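Local atomic coordinates of beta-ketoacyl-[acyl-carrier-protein] synthase FabY (Pseudomonas aeruginosa, PDB entry 4CW4), a protein that catalyses the condensation of acetyl-CoA with malonyl-acyl carrier protein to give acetoacetyl-ACP, the primer for fatty acid biosynthesis. Residues M33-M38 against Q44-G49; R353-N358 against V436-S441; L427-H432 against L530-I535; L491-F494 against L499-I502. One frame throughout, in Å; residues are numbered along the deposited sequence.

Contact 1 (M33-M38 against Q44-G49); sequences MVIESM and QETLAG
Two torsions aim Ile35 at Thr46 and Leu47: its CG1 stands anti to the backbone N (chi1 -165°), and the following turn at chi2 (77°) swings CD1 out toward the helix 40-53. That single methyl does the touching. It comes within 4.3 Å of CD2 of Leu47, while 4.4 Å separates it from CG2 of Thr46, so one tip meets two methyl groups in loose van der Waals contact. The Thr46 hydroxyl is occupied apart from this contact: OG1 is hydrogen-bonded to ND1 of His28, and weakly to the backbone O of Ala42. Leu47 is placed differently; its side chain starts out across the loop, and the branched end leans in. Between the main chains a distance of 8.6 Å, from CA of Ile35 to CA of Thr46, is thus bridged by side chains alone.

The contact closes the short connection between two consecutive helices, 28-33 and 40-53, a helix-loop-helix reversal. Val34 is where helix 28-33 gives way, and the chain then curls, Ser37 N bonding to Val34 O at 2.9 Å, before entering helix 40-53. Arg43 grips the loop by a hydrogen bond from NH1 to the backbone O of Ile35. Far from the catalytic residues, the apolar cluster is completed by helix 74-87, whose Phe86 touches both Ile35 and Leu47.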
loop_
_atom_site.group_PDB
_atom_site.type_symbol
_atom_site.label_atom_id
_atom_site.label_comp_id
_atom_site.label_asym_id
_atom_site.label_seq_id
_atom_site.Cartn_x
_atom_site.Cartn_y
_atom_site.Cartn_z
ATOM N N MET A 33 -6.509 28.245 9.605
ATOM C CA MET A 33 -6.192 27.747 10.929
ATOM C C MET A 33 -5.747 28.870 11.876
ATOM O O MET A 33 -6.078 28.822 13.055
ATOM C CB MET A 33 -5.168 26.617 10.841
ATOM C CG MET A 33 -5.739 25.414 10.124
ATOM S SD MET A 33 -4.701 23.938 10.130
ATOM C CE MET A 33 -3.739 24.184 8.639
ATOM N N VAL A 34 -5.041 29.878 11.364
ATOM C CA VAL A 34 -4.613 31.007 12.207
ATOM C C VAL A 34 -5.317 32.297 11.817
ATOM O O VAL A 34 -4.745 33.380 11.896
ATOM C CB VAL A 34 -3.078 31.178 12.185
ATOM C CG1 VAL A 34 -2.407 29.929 12.743
ATOM C CG2 VAL A 34 -2.578 31.495 10.775
ATOM N N ILE A 35 -6.596 32.183 11.475
ATOM C CA ILE A 35 -7.281 33.258 10.763
ATOM C C ILE A 35 -7.330 34.547 11.567
ATOM O O ILE A 35 -7.152 35.647 11.020
ATOM C CB ILE A 35 -8.678 32.793 10.316
ATOM C CG1 ILE A 35 -9.266 33.743 9.267
ATOM C CG2 ILE A 35 -9.621 32.606 11.514
ATOM C CD1 ILE A 35 -8.696 33.572 7.886
ATOM N N GLU A 36 -7.497 34.424 12.869
ATOM C CA GLU A 36 -7.629 35.603 13.714
ATOM C C GLU A 36 -6.293 36.320 13.920
ATOM O O GLU A 36 -6.249 37.480 14.332
ATOM C CB GLU A 36 -8.245 35.210 15.059
ATOM C CG GLU A 36 -7.343 34.338 15.899
ATOM C CD GLU A 36 -7.582 32.828 15.732
ATOM O OE1 GLU A 36 -8.005 32.324 14.653
ATOM O OE2 GLU A 36 -7.330 32.134 16.736
ATOM N N SER A 37 -5.203 35.633 13.614
ATOM C CA SER A 37 -3.864 36.189 13.797
ATOM C C SER A 37 -3.330 36.869 12.536
ATOM O O SER A 37 -2.292 37.520 12.584
ATOM C CB SER A 37 -2.891 35.079 14.215
ATOM O OG SER A 37 -3.259 34.566 15.486
ATOM N N MET A 38 -4.000 36.660 11.405
ATOM C CA MET A 38 -3.578 37.246 10.147
ATOM C C MET A 38 -3.952 38.713 10.105
ATOM O O MET A 38 -4.846 39.161 10.837
ATOM C CB MET A 38 -4.243 36.532 8.976
ATOM C CG MET A 38 -3.899 35.037 8.864
ATOM S SD MET A 38 -2.139 34.673 8.703
ATOM C CE MET A 38 -1.763 35.609 7.245
ATOM N N GLN A 44 -9.153 38.380 4.818
ATOM C CA GLN A 44 -10.319 38.621 3.982
ATOM C C GLN A 44 -10.168 37.930 2.633
ATOM O O GLN A 44 -11.138 37.441 2.059
ATOM C CB GLN A 44 -10.558 40.124 3.835
ATOM C CG GLN A 44 -11.060 40.736 5.137
ATOM C CD GLN A 44 -10.884 42.251 5.232
ATOM O OE1 GLN A 44 -10.422 42.925 4.301
ATOM N NE2 GLN A 44 -11.244 42.787 6.381
ATOM N N GLU A 45 -8.947 37.858 2.123
ATOM C CA GLU A 45 -8.704 37.145 0.878
ATOM C C GLU A 45 -9.017 35.652 1.038
ATOM O O GLU A 45 -9.689 35.048 0.201
ATOM C CB GLU A 45 -7.246 37.303 0.449
ATOM C CG GLU A 45 -6.968 36.655 -0.893
ATOM C CD GLU A 45 -5.514 36.742 -1.285
ATOM O OE1 GLU A 45 -4.647 36.217 -0.534
ATOM O OE2 GLU A 45 -5.245 37.340 -2.346
ATOM N N THR A 46 -8.519 35.046 2.104
ATOM C CA THR A 46 -8.791 33.629 2.351
ATOM C C THR A 46 -10.273 33.369 2.577
ATOM O O THR A 46 -10.807 32.406 2.042
ATOM C CB THR A 46 -7.961 33.123 3.522
ATOM O OG1 THR A 46 -6.576 33.133 3.147
ATOM C CG2 THR A 46 -8.362 31.708 3.912
ATOM N N LEU A 47 -10.927 34.213 3.365
ATOM C CA LEU A 47 -12.372 34.102 3.572
ATOM C C LEU A 47 -13.172 34.229 2.283
ATOM O O LEU A 47 -14.115 33.468 2.062
ATOM C CB LEU A 47 -12.877 35.104 4.618
ATOM C CG LEU A 47 -12.431 34.890 6.070
ATOM C CD1 LEU A 47 -12.976 36.000 6.987
ATOM C CD2 LEU A 47 -12.820 33.526 6.599
ATOM N N ALA A 48 -12.807 35.183 1.434
ATOM C CA ALA A 48 -13.463 35.296 0.146
ATOM C C ALA A 48 -13.303 34.017 -0.672
ATOM O O ALA A 48 -14.256 33.518 -1.273
ATOM C CB ALA A 48 -12.918 36.489 -0.618
ATOM N N GLY A 49 -12.101 33.463 -0.694
ATOM C CA GLY A 49 -11.860 32.213 -1.402
ATOM C C GLY A 49 -12.671 31.041 -0.867
ATOM O O GLY A 49 -13.222 30.255 -1.639
#

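Contact 2 (R353-N358 against V436-S441); sequences RPFGEN and VHAHGS
The Phe355 ring meets Ala438 with its edge: the CB methyl lies near the ring plane, 3.7 Å from CE2 and 3.8 Å from CZ. Gly440 CA approaches obliquely, 4.0 Å from CE2 of Phe355. The ring gets there because CG sits beside the backbone N, anti to the carbonyl carbon (chi1 -60°). Next to it Pro354 lies against the Gly440 carbonyl, with its CG 3.3 Å and its CB 3.5 Å from Gly440 O, a close approach of ring carbons to a carbonyl oxygen. Gly440, at positive phi, carries no side chain and lets Pro354 and Phe355 settle directly on its main chain.

A type II turn from Arg353 to Gly356 presents these two residues at its corners. Arg353 O is the anchor: it accepts the turn bond from Gly356 N at 3.1 Å and, from the opposite face of its plane, a bond from Asn358 ND2 at 3.0 Å. The latter donor stands clearly above the carbonyl plane. With Asn358 OD1 bonded to Arg447 NH1, the two bonds fix the rotation of the amide.

His439, probably one of the two catalytic histidines of the ketosynthase Cys-His-His set, lies between Ala438 and Gly440 but does not itself touch the turn. Its N and that of Gly440 are both held by the carboxylate of Glu450 on helix 444-461, which also packs on Phe355. The loop carrying His439 leaves strand 434-437, flanked in parallel by strands 466-469 and 532-539, and Pro354 and Phe355 of the 353-356 turn pack against it.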
loop_
_atom_site.group_PDB
_atom_site.type_symbol
_atom_site.label_atom_id
_atom_site.label_comp_id
_atom_site.label_asym_id
_atom_site.label_seq_id
_atom_site.Cartn_x
_atom_site.Cartn_y
_atom_site.Cartn_z
ATOM N N ARG A 353 -8.347 17.411 20.624
ATOM C CA ARG A 353 -7.709 18.158 21.710
ATOM C C ARG A 353 -6.298 17.621 22.007
ATOM O O ARG A 353 -6.059 17.051 23.075
ATOM C CB ARG A 353 -8.579 18.020 22.976
ATOM C CG ARG A 353 -9.892 18.782 22.901
ATOM C CD ARG A 353 -10.927 18.188 23.871
ATOM N NE ARG A 353 -12.195 18.913 23.954
ATOM C CZ ARG A 353 -12.512 19.803 24.892
ATOM N NH1 ARG A 353 -11.632 20.142 25.837
ATOM N NH2 ARG A 353 -13.719 20.364 24.885
ATOM N N PRO A 354 -5.393 17.687 21.022
ATOM C CA PRO A 354 -4.021 17.197 21.246
ATOM C C PRO A 354 -3.407 17.780 22.523
ATOM O O PRO A 354 -3.485 18.975 22.736
ATOM C CB PRO A 354 -3.264 17.694 20.007
ATOM C CG PRO A 354 -4.316 17.928 18.971
ATOM C CD PRO A 354 -5.530 18.393 19.745
ATOM N N PHE A 355 -2.824 16.915 23.346
ATOM C CA PHE A 355 -2.119 17.294 24.574
ATOM C C PHE A 355 -2.995 17.865 25.684
ATOM O O PHE A 355 -2.478 18.207 26.735
ATOM C CB PHE A 355 -0.921 18.197 24.262
ATOM C CG PHE A 355 0.080 17.521 23.367
ATOM C CD1 PHE A 355 0.856 16.474 23.833
ATOM C CD2 PHE A 355 0.185 17.888 22.049
ATOM C CE1 PHE A 355 1.716 15.807 22.987
ATOM C CE2 PHE A 355 1.060 17.244 21.201
ATOM C CZ PHE A 355 1.839 16.206 21.672
ATOM N N GLY A 356 -4.315 17.912 25.467
ATOM C CA GLY A 356 -5.247 18.292 26.502
ATOM C C GLY A 356 -5.954 17.093 27.083
ATOM O O GLY A 356 -5.666 15.971 26.703
ATOM N N GLU A 357 -6.861 17.330 28.024
ATOM C CA GLU A 357 -7.852 16.307 28.350
ATOM C C GLU A 357 -8.485 15.868 27.024
ATOM O O GLU A 357 -8.930 16.699 26.229
ATOM C CB GLU A 357 -8.905 16.828 29.323
ATOM C CG GLU A 357 -8.340 17.289 30.661
ATOM C CD GLU A 357 -7.690 16.167 31.442
ATOM O OE1 GLU A 357 -8.207 15.031 31.395
ATOM O OE2 GLU A 357 -6.650 16.423 32.095
ATOM N N ASN A 358 -8.490 14.569 26.761
ATOM C CA ASN A 358 -8.918 14.081 25.457
ATOM C C ASN A 358 -9.354 12.625 25.524
ATOM O O ASN A 358 -9.270 11.996 26.593
ATOM C CB ASN A 358 -7.853 14.354 24.362
ATOM C CG ASN A 358 -6.517 13.684 24.628
ATOM O OD1 ASN A 358 -6.440 12.652 25.297
ATOM N ND2 ASN A 358 -5.449 14.238 24.038
ATOM N N VAL A 436 8.376 21.577 16.420
ATOM C CA VAL A 436 7.889 20.233 16.165
ATOM C C VAL A 436 6.424 20.287 15.766
ATOM O O VAL A 436 5.584 20.876 16.449
ATOM C CB VAL A 436 8.014 19.339 17.421
ATOM C CG1 VAL A 436 7.451 17.928 17.150
ATOM C CG2 VAL A 436 9.452 19.265 17.915
ATOM N N HIS A 437 6.124 19.685 14.627
ATOM C CA HIS A 437 4.758 19.340 14.265
ATOM C C HIS A 437 4.487 17.982 14.879
ATOM O O HIS A 437 4.840 16.933 14.319
ATOM C CB HIS A 437 4.563 19.343 12.745
ATOM C CG HIS A 437 3.754 20.506 12.279
ATOM N ND1 HIS A 437 2.382 20.507 12.345
ATOM C CD2 HIS A 437 4.118 21.734 11.823
ATOM C CE1 HIS A 437 1.929 21.680 11.942
ATOM N NE2 HIS A 437 2.964 22.441 11.614
ATOM N N ALA A 438 3.876 18.015 16.059
ATOM C CA ALA A 438 3.621 16.810 16.807
ATOM C C ALA A 438 2.579 15.976 16.113
ATOM O O ALA A 438 1.674 16.490 15.473
ATOM C CB ALA A 438 3.142 17.135 18.197
ATOM N N HIS A 439 2.711 14.677 16.288
ATOM C CA HIS A 439 1.709 13.742 15.822
ATOM C C HIS A 439 0.364 14.156 16.416
ATOM O O HIS A 439 -0.615 14.291 15.698
ATOM C CB HIS A 439 2.074 12.325 16.230
ATOM C CG HIS A 439 1.078 11.310 15.790
ATOM N ND1 HIS A 439 0.791 11.085 14.460
ATOM C CD2 HIS A 439 0.288 10.466 16.498
ATOM C CE1 HIS A 439 -0.120 10.130 14.367
ATOM N NE2 HIS A 439 -0.457 9.753 15.589
ATOM N N GLY A 440 0.336 14.367 17.729
ATOM C CA GLY A 440 -0.771 15.049 18.394
ATOM C C GLY A 440 -2.135 14.550 17.970
ATOM O O GLY A 440 -2.944 15.321 17.467
ATOM N N SER A 441 -2.396 13.272 18.198
ATOM C CA SER A 441 -3.588 12.627 17.658
ATOM C C SER A 441 -4.818 12.784 18.543
ATOM O O SER A 441 -5.900 12.393 18.131
ATOM C CB SER A 441 -3.305 11.139 17.441
ATOM O OG SER A 441 -2.751 10.585 18.613
#

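Contact 3 (L427-H432 against L530-I535); sequences LDTVRH and LEVCFI
Helix 427-433 runs past the start of strand 532-539, with CA of Val430 7.1 Å from CA of Val532 and CA of Thr429 7.3 Å from CA of Glu531. It is a helix-on-strand contact of the layered alpha/beta thiolase fold, made entirely by aliphatic and aromatic carbon.

Thr429 contributes its methyl. With chi1 at -66° OG1 stays beside the backbone N, and CG2, anti to that N, is the branch directed at the strand, 4.0 Å from CB of Glu531 and 4.3 Å from CG2 of Val532. Glu531 offers just the base of its chain. A bend at chi2 (-71°) carries the carboxylate away from the helix to Ser551 OG, a hydrogen bond, and Arg553 NE, a salt bridge, two partners that hold it in place just before the strand begins and would probably favour its charged form.

Farther along, Val532 and Phe534, two residues apart, project on the same face of the strand, and Val430 meets the latter while also packing against Val418, Val422 and Val425 of helix 409-425. The chain goes straight from helix 427-433 into strand 434-437, the parallel neighbour of strand 532-539, so the helix is tied to the sheet by sequence as well as by packing. CG1 of Val430 approaches CZ of Phe534 obliquely at 4.4 Å, while Val532 CG1 lies 3.8 Å above one face of that ring, offset toward the rim.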
loop_
_atom_site.group_PDB
_atom_site.type_symbol
_atom_site.label_atom_id
_atom_site.label_comp_id
_atom_site.label_asym_id
_atom_site.label_seq_id
_atom_site.Cartn_x
_atom_site.Cartn_y
_atom_site.Cartn_z
ATOM N N LEU A 427 23.836 23.225 15.976
ATOM C CA LEU A 427 23.136 23.068 17.246
ATOM C C LEU A 427 22.343 24.297 17.653
ATOM O O LEU A 427 21.250 24.174 18.178
ATOM C CB LEU A 427 24.122 22.778 18.373
ATOM C CG LEU A 427 24.201 21.394 18.982
ATOM C CD1 LEU A 427 25.194 21.452 20.144
ATOM C CD2 LEU A 427 22.827 20.854 19.421
ATOM N N ASP A 428 22.914 25.485 17.459
ATOM C CA ASP A 428 22.242 26.715 17.880
ATOM C C ASP A 428 20.910 26.881 17.164
ATOM O O ASP A 428 19.895 27.201 17.790
ATOM C CB ASP A 428 23.129 27.934 17.632
ATOM C CG ASP A 428 22.470 29.228 18.080
ATOM O OD1 ASP A 428 22.371 29.441 19.302
ATOM O OD2 ASP A 428 22.037 30.017 17.212
ATOM N N THR A 429 20.903 26.654 15.853
ATOM C CA THR A 429 19.667 26.796 15.080
ATOM C C THR A 429 18.628 25.752 15.502
ATOM O O THR A 429 17.454 26.047 15.591
ATOM C CB THR A 429 19.942 26.741 13.568
ATOM O OG1 THR A 429 20.714 27.884 13.195
ATOM C CG2 THR A 429 18.643 26.763 12.780
ATOM N N VAL A 430 19.060 24.533 15.769
ATOM C CA VAL A 430 18.135 23.531 16.279
ATOM C C VAL A 430 17.592 23.938 17.658
ATOM O O VAL A 430 16.396 23.824 17.921
ATOM C CB VAL A 430 18.788 22.145 16.324
ATOM C CG1 VAL A 430 17.920 21.147 17.109
ATOM C CG2 VAL A 430 19.006 21.629 14.908
ATOM N N ARG A 431 18.463 24.450 18.524
ATOM C CA ARG A 431 18.048 24.801 19.870
ATOM C C ARG A 431 17.127 25.998 19.939
ATOM O O ARG A 431 16.290 26.059 20.822
ATOM C CB ARG A 431 19.262 25.047 20.769
ATOM C CG ARG A 431 19.954 23.758 21.170
ATOM C CD ARG A 431 21.272 24.038 21.896
ATOM N NE ARG A 431 21.863 22.792 22.372
ATOM C CZ ARG A 431 23.115 22.664 22.796
ATOM N NH1 ARG A 431 23.941 23.714 22.816
ATOM N NH2 ARG A 431 23.548 21.480 23.198
ATOM N N HIS A 432 17.283 26.961 19.036
ATOM C CA HIS A 432 16.570 28.222 19.168
ATOM C C HIS A 432 15.711 28.620 17.985
ATOM O O HIS A 432 15.000 29.615 18.054
ATOM C CB HIS A 432 17.580 29.331 19.478
ATOM C CG HIS A 432 18.376 29.072 20.710
ATOM N ND1 HIS A 432 17.823 29.118 21.971
ATOM C CD2 HIS A 432 19.672 28.719 20.878
ATOM C CE1 HIS A 432 18.753 28.834 22.865
ATOM N NE2 HIS A 432 19.881 28.583 22.228
ATOM N N LEU A 530 11.585 30.831 12.820
ATOM C CA LEU A 530 11.796 29.395 12.857
ATOM C C LEU A 530 12.348 28.951 11.506
ATOM O O LEU A 530 11.859 29.381 10.458
ATOM C CB LEU A 530 10.486 28.696 13.203
ATOM C CG LEU A 530 9.998 28.919 14.625
ATOM C CD1 LEU A 530 8.514 28.600 14.743
ATOM C CD2 LEU A 530 10.822 28.107 15.602
ATOM N N GLU A 531 13.383 28.114 11.539
ATOM C CA GLU A 531 14.130 27.731 10.341
ATOM C C GLU A 531 14.034 26.252 10.028
ATOM O O GLU A 531 14.325 25.855 8.915
ATOM C CB GLU A 531 15.616 28.090 10.472
ATOM C CG GLU A 531 15.908 29.550 10.840
ATOM C CD GLU A 531 15.632 30.544 9.726
ATOM O OE1 GLU A 531 15.019 30.188 8.701
ATOM O OE2 GLU A 531 16.025 31.719 9.899
ATOM N N VAL A 532 13.648 25.452 11.018
ATOM C CA VAL A 532 13.605 24.005 10.866
ATOM C C VAL A 532 12.356 23.460 11.530
ATOM O O VAL A 532 12.043 23.842 12.648
ATOM C CB VAL A 532 14.816 23.356 11.532
ATOM C CG1 VAL A 532 14.734 21.807 11.482
ATOM C CG2 VAL A 532 16.089 23.859 10.893
ATOM N N CYS A 533 11.656 22.557 10.834
ATOM C CA CYS A 533 10.533 21.849 11.433
ATOM C C CYS A 533 10.774 20.347 11.416
ATOM O O CYS A 533 11.193 19.780 10.392
ATOM C CB CYS A 533 9.233 22.127 10.686
ATOM S SG CYS A 533 7.789 21.371 11.480
ATOM N N PHE A 534 10.492 19.715 12.551
ATOM C CA PHE A 534 10.468 18.267 12.659
ATOM C C PHE A 534 9.014 17.808 12.600
ATOM O O PHE A 534 8.203 18.139 13.481
ATOM C CB PHE A 534 11.110 17.851 13.969
ATOM C CG PHE A 534 12.533 18.316 14.091
ATOM C CD1 PHE A 534 13.528 17.686 13.385
ATOM C CD2 PHE A 534 12.863 19.398 14.880
ATOM C CE1 PHE A 534 14.827 18.101 13.471
ATOM C CE2 PHE A 534 14.163 19.827 14.963
ATOM C CZ PHE A 534 15.150 19.179 14.259
ATOM N N ILE A 535 8.690 17.063 11.545
ATOM C CA ILE A 535 7.359 16.488 11.366
ATOM C C ILE A 535 7.354 15.101 12.012
ATOM O O ILE A 535 8.160 14.246 11.626
ATOM C CB ILE A 535 7.017 16.321 9.872
ATOM C CG1 ILE A 535 7.231 17.615 9.070
ATOM C CG2 ILE A 535 5.590 15.823 9.716
ATOM C CD1 ILE A 535 6.434 18.780 9.492
#

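Contact 4 (L491-F494 against L499-I502); sequences LGTF and LPGI
Thr493 and Pro500 meet at a slant, the hydroxyl of the one resting against the ring of the other. OG1 of Thr493 lies 3.7 Å from CD of Pro500, the ring carbon next to the proline nitrogen, and 4.1 Å from CA of Leu499. It is thus the oxygen, and not the methyl, that addresses the loop. The torsion decides this: with chi1 at -67°, OG1 sits beside the backbone N and anti to the carbonyl carbon, while CG2 is turned anti to the N. The methyl is left to pack on Leu530.

A polar atom facing carbon would be costly were it not bonded, and here it is: OG1 makes a hydrogen bond with the backbone O of Ile498, the residue just before the loop segment. The same hydroxyl therefore pins the returning chain by its carbonyl and rests on the proline ring that follows, consistent with the close approach, 5.7 Å from CA of Thr493 to CA of Leu499, made with no backbone bond between the segments. Leu499 plays the opposite part. Its CB points away from the helix, and it touches Thr493 chiefly through the main chain, its side chain going to Phe435, Pro467 and Thr469.

This is the exit of helix 482-496, where the chain doubles back against the last turn. Pro500 O bonds to Thr469 OG1 and Gly501 N to Asp523 OD1, while Phe30 of helix 28-33 touches both Thr493 and Pro500. The reversal is therefore wedged between that helix and strands 434-437 and 466-469.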
loop_
_atom_site.group_PDB
_atom_site.type_symbol
_atom_site.label_atom_id
_atom_site.label_comp_id
_atom_site.label_asym_id
_atom_site.label_seq_id
_atom_site.Cartn_x
_atom_site.Cartn_y
_atom_site.Cartn_z
ATOM N N LEU A 491 4.903 24.810 6.316
ATOM C CA LEU A 491 5.356 25.747 5.306
ATOM C C LEU A 491 4.741 27.114 5.538
ATOM O O LEU A 491 5.339 28.135 5.227
ATOM C CB LEU A 491 4.993 25.246 3.914
ATOM C CG LEU A 491 5.545 23.861 3.535
ATOM C CD1 LEU A 491 5.241 23.563 2.075
ATOM C CD2 LEU A 491 7.057 23.775 3.830
ATOM N N GLY A 492 3.531 27.110 6.076
ATOM C CA GLY A 492 2.847 28.335 6.426
ATOM C C GLY A 492 3.531 29.063 7.567
ATOM O O GLY A 492 3.619 30.296 7.570
ATOM N N THR A 493 3.998 28.317 8.566
ATOM C CA THR A 493 4.793 28.937 9.637
ATOM C C THR A 493 6.041 29.623 9.072
ATOM O O THR A 493 6.380 30.730 9.485
ATOM C CB THR A 493 5.139 27.920 10.733
ATOM O OG1 THR A 493 3.931 27.550 11.396
ATOM C CG2 THR A 493 6.155 28.480 11.760
ATOM N N PHE A 494 6.734 28.973 8.146
ATOM C CA PHE A 494 7.876 29.612 7.509
ATOM C C PHE A 494 7.466 30.912 6.794
ATOM O O PHE A 494 8.173 31.918 6.870
ATOM C CB PHE A 494 8.549 28.666 6.496
ATOM C CG PHE A 494 9.242 27.479 7.100
ATOM C CD1 PHE A 494 9.860 27.544 8.331
ATOM C CD2 PHE A 494 9.260 26.277 6.409
ATOM C CE1 PHE A 494 10.482 26.434 8.870
ATOM C CE2 PHE A 494 9.878 25.181 6.934
ATOM C CZ PHE A 494 10.499 25.263 8.171
ATOM N N LEU A 499 3.218 30.349 14.652
ATOM C CA LEU A 499 3.065 28.967 15.099
ATOM C C LEU A 499 1.642 28.742 15.595
ATOM O O LEU A 499 1.235 29.348 16.589
ATOM C CB LEU A 499 4.028 28.663 16.235
ATOM C CG LEU A 499 4.039 27.220 16.728
ATOM C CD1 LEU A 499 4.709 26.329 15.703
ATOM C CD2 LEU A 499 4.741 27.148 18.059
ATOM N N PRO A 500 0.866 27.878 14.907
ATOM C CA PRO A 500 -0.544 27.774 15.308
ATOM C C PRO A 500 -0.696 27.177 16.702
ATOM O O PRO A 500 -0.008 26.223 17.045
ATOM C CB PRO A 500 -1.156 26.855 14.250
ATOM C CG PRO A 500 -0.212 26.906 13.112
ATOM C CD PRO A 500 1.140 27.075 13.715
ATOM N N GLY A 501 -1.565 27.770 17.511
ATOM C CA GLY A 501 -1.857 27.223 18.822
ATOM C C GLY A 501 -2.723 25.977 18.738
ATOM O O GLY A 501 -3.297 25.668 17.703
ATOM N N ILE A 502 -2.827 25.269 19.854
ATOM C CA ILE A 502 -3.783 24.161 19.991
ATOM C C ILE A 502 -5.023 24.787 20.632
ATOM O O ILE A 502 -5.192 24.782 21.856
ATOM C CB ILE A 502 -3.224 23.002 20.833
ATOM C CG1 ILE A 502 -1.830 22.597 20.322
ATOM C CG2 ILE A 502 -4.208 21.833 20.792
ATOM C CD1 ILE A 502 -1.189 21.458 21.086
#

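All four contacts are buried, but contact 3 lies outermost and reaches toward the surface at Thr429, while the others touch through buried residues alone. Contact 1, in the N-terminal helices, is methyl against methyl. Contact 2 holds a predicted catalytic loop by ring edge, proline and main chain; contact 3 lays a helix on the sheet through carbon alone. These two share neighbouring strands 434-437 and 532-539, where His437 N probably bonds to Phe534 O at 2.8 Å. Contact 4, led by a hydroxyl, touches each of the others: Pro500 meets Val34 of contact 1, Ile502 packs on Phe355 of contact 2, and the Phe494 ring lies against the main chain of Leu530 and Glu531 of contact 3.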